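Putative aldehyde dehydrogenase AldY (Bacillus subtilis, PDB 4DNG) probably oxidises aldehydes to carboxylates with NAD(+) as a member of the aldehyde dehydrogenase family, and may help protect cells against stress from ethanol and related compounds. Local coordinates at residues I86-T94 against I180-I189. Numbering follows the deposited sequence.
Sequences IIMMIARET and IQTAISGGTI
M89 meets I184 and I189 in the apolar centre where helix 83-94 packs on the start of helix 183-196, which follows strand 173-177 of the Rossmann-type NAD-binding domain of the aldehyde dehydrogenase fold. The short helical segments run at 130° to each other, their axes 9.0 Å apart. With CG anti to the backbone N (chi1 -175°), M89 lays that methylene against I184 CG2 at 3.7 Å, the two side chains crossing at about a right angle. I86 CD1 extends the patch to I189 CG2, while F3 and M157 add to its apolar surroundings. I90 CG1 then rests on S185 CB. At the polar edge E93, its chain extended, pushes a buried carboxylate into the first turn of helix 183-196, among A183, I184, S185 and G186. Helix-start N-H groups grip both oxygens through their syn lone pairs, an environment likely to favour the ionised acid. A glutamine here would probably lose one of these bonds, setting an NH2 against a backbone N-H. S185 OG lies implausibly close to E93 OE1, so its bond is doubtful in detail. I184 N reaches E93 OE2 nearly straight (164° at the hydrogen). S185 N reaches E93 OE1 at 2.7 Å, equally straight.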
# COMPACT_ATOMS: atom_id res chain seq x y z
N ILE A 86 -27.83 -8.87 21.25
CA ILE A 86 -26.49 -8.67 20.74
C ILE A 86 -25.80 -7.63 21.62
O ILE A 86 -24.66 -7.83 22.04
CB ILE A 86 -26.50 -8.29 19.24
CG1 ILE A 86 -27.14 -9.42 18.42
CG2 ILE A 86 -25.11 -7.98 18.74
CD1 ILE A 86 -27.35 -9.12 16.94
N ILE A 87 -26.52 -6.55 21.93
CA ILE A 87 -25.99 -5.45 22.74
C ILE A 87 -25.56 -5.97 24.12
O ILE A 87 -24.44 -5.74 24.57
CB ILE A 87 -26.98 -4.25 22.78
CG1 ILE A 87 -26.93 -3.49 21.43
CG2 ILE A 87 -26.69 -3.29 23.94
CD1 ILE A 87 -27.99 -2.43 21.24
N MET A 88 -26.45 -6.71 24.76
CA MET A 88 -26.15 -7.38 26.01
C MET A 88 -24.87 -8.20 25.92
O MET A 88 -23.99 -8.03 26.75
CB MET A 88 -27.32 -8.26 26.46
CG MET A 88 -27.19 -8.73 27.91
SD MET A 88 -26.90 -7.38 29.09
CE MET A 88 -28.56 -6.74 29.29
N MET A 89 -24.78 -9.06 24.91
CA MET A 89 -23.60 -9.91 24.73
C MET A 89 -22.28 -9.13 24.48
O MET A 89 -21.24 -9.48 25.07
CB MET A 89 -23.84 -10.98 23.66
CG MET A 89 -22.68 -11.97 23.50
SD MET A 89 -22.26 -12.94 24.97
CE MET A 89 -23.77 -13.87 25.20
N ILE A 90 -22.32 -8.09 23.64
CA ILE A 90 -21.16 -7.21 23.46
C ILE A 90 -20.72 -6.63 24.80
O ILE A 90 -19.54 -6.59 25.09
CB ILE A 90 -21.43 -6.03 22.48
CG1 ILE A 90 -21.61 -6.54 21.04
CG2 ILE A 90 -20.28 -5.03 22.52
CD1 ILE A 90 -22.35 -5.56 20.16
N ALA A 91 -21.68 -6.16 25.60
CA ALA A 91 -21.38 -5.67 26.93
C ALA A 91 -20.74 -6.76 27.82
O ALA A 91 -19.65 -6.55 28.36
CB ALA A 91 -22.64 -5.10 27.58
N ARG A 92 -21.38 -7.93 27.93
CA ARG A 92 -20.87 -9.01 28.79
C ARG A 92 -19.44 -9.43 28.44
O ARG A 92 -18.62 -9.61 29.33
CB ARG A 92 -21.77 -10.24 28.78
CG ARG A 92 -23.26 -9.95 28.66
CD ARG A 92 -24.12 -10.84 29.55
NE ARG A 92 -24.15 -12.26 29.18
CZ ARG A 92 -23.46 -13.21 29.80
NH1 ARG A 92 -22.65 -12.90 30.81
NH2 ARG A 92 -23.55 -14.48 29.41
N GLU A 93 -19.15 -9.57 27.14
CA GLU A 93 -17.90 -10.20 26.70
C GLU A 93 -16.76 -9.22 26.81
O GLU A 93 -15.62 -9.58 27.09
CB GLU A 93 -18.00 -10.68 25.26
CG GLU A 93 -16.89 -11.62 24.84
CD GLU A 93 -17.01 -12.11 23.40
OE1 GLU A 93 -17.46 -11.35 22.51
OE2 GLU A 93 -16.63 -13.28 23.14
N THR A 94 -17.13 -7.97 26.61
CA THR A 94 -16.24 -6.90 26.24
C THR A 94 -16.00 -5.95 27.42
O THR A 94 -14.98 -5.28 27.47
CB THR A 94 -16.88 -6.20 25.03
OG1 THR A 94 -16.08 -6.39 23.85
CG2 THR A 94 -17.10 -4.78 25.26
N ILE A 180 -9.66 -14.04 20.84
CA ILE A 180 -10.46 -15.08 21.48
C ILE A 180 -11.32 -14.50 22.62
O ILE A 180 -12.50 -14.85 22.75
CB ILE A 180 -9.59 -16.29 21.95
CG1 ILE A 180 -10.49 -17.46 22.45
CG2 ILE A 180 -8.60 -15.90 23.05
CD1 ILE A 180 -11.42 -18.04 21.39
N GLN A 181 -10.77 -13.58 23.42
CA GLN A 181 -11.52 -13.04 24.56
C GLN A 181 -12.76 -12.27 24.15
O GLN A 181 -13.63 -12.02 24.98
CB GLN A 181 -10.65 -12.26 25.55
CG GLN A 181 -9.88 -13.15 26.54
CD GLN A 181 -10.78 -14.11 27.34
OE1 GLN A 181 -11.81 -13.73 27.94
NE2 GLN A 181 -10.39 -15.38 27.35
N THR A 182 -12.85 -11.89 22.88
CA THR A 182 -14.06 -11.23 22.37
C THR A 182 -14.51 -11.91 21.06
O THR A 182 -14.91 -11.26 20.09
CB THR A 182 -13.80 -9.72 22.15
OG1 THR A 182 -12.58 -9.59 21.44
CG2 THR A 182 -13.62 -8.97 23.48
N ALA A 183 -14.43 -13.24 21.02
CA ALA A 183 -14.74 -13.97 19.79
C ALA A 183 -16.21 -13.99 19.43
O ALA A 183 -16.56 -14.18 18.25
CB ALA A 183 -14.22 -15.39 19.88
N ILE A 184 -17.08 -13.84 20.43
CA ILE A 184 -18.51 -13.89 20.17
C ILE A 184 -18.94 -12.62 19.45
O ILE A 184 -19.57 -12.68 18.41
CB ILE A 184 -19.34 -14.16 21.44
CG1 ILE A 184 -19.05 -15.56 21.97
CG2 ILE A 184 -20.83 -14.11 21.12
CD1 ILE A 184 -19.29 -15.71 23.44
N SER A 185 -18.56 -11.47 20.00
CA SER A 185 -18.95 -10.21 19.40
C SER A 185 -18.04 -9.84 18.25
O SER A 185 -18.47 -9.18 17.32
CB SER A 185 -19.00 -9.09 20.43
OG SER A 185 -17.97 -9.26 21.34
N GLY A 186 -16.78 -10.27 18.31
CA GLY A 186 -15.85 -10.01 17.23
C GLY A 186 -15.86 -11.04 16.09
O GLY A 186 -15.21 -10.83 15.07
N GLY A 187 -16.59 -12.13 16.24
CA GLY A 187 -16.58 -13.18 15.21
C GLY A 187 -17.85 -13.99 15.04
O GLY A 187 -18.46 -13.98 13.97
N THR A 188 -18.27 -14.69 16.08
CA THR A 188 -19.30 -15.72 15.88
C THR A 188 -20.69 -15.16 15.53
O THR A 188 -21.40 -15.73 14.69
CB THR A 188 -19.41 -16.70 17.06
OG1 THR A 188 -19.60 -15.97 18.28
CG2 THR A 188 -18.15 -17.54 17.17
N ILE A 189 -21.06 -14.05 16.18
CA ILE A 189 -22.33 -13.40 15.91
C ILE A 189 -22.38 -12.95 14.45
O ILE A 189 -23.40 -13.13 13.76
CB ILE A 189 -22.57 -12.21 16.87
CG1 ILE A 189 -22.88 -12.71 18.26
CG2 ILE A 189 -23.74 -11.34 16.39
CD1 ILE A 189 -22.80 -11.60 19.30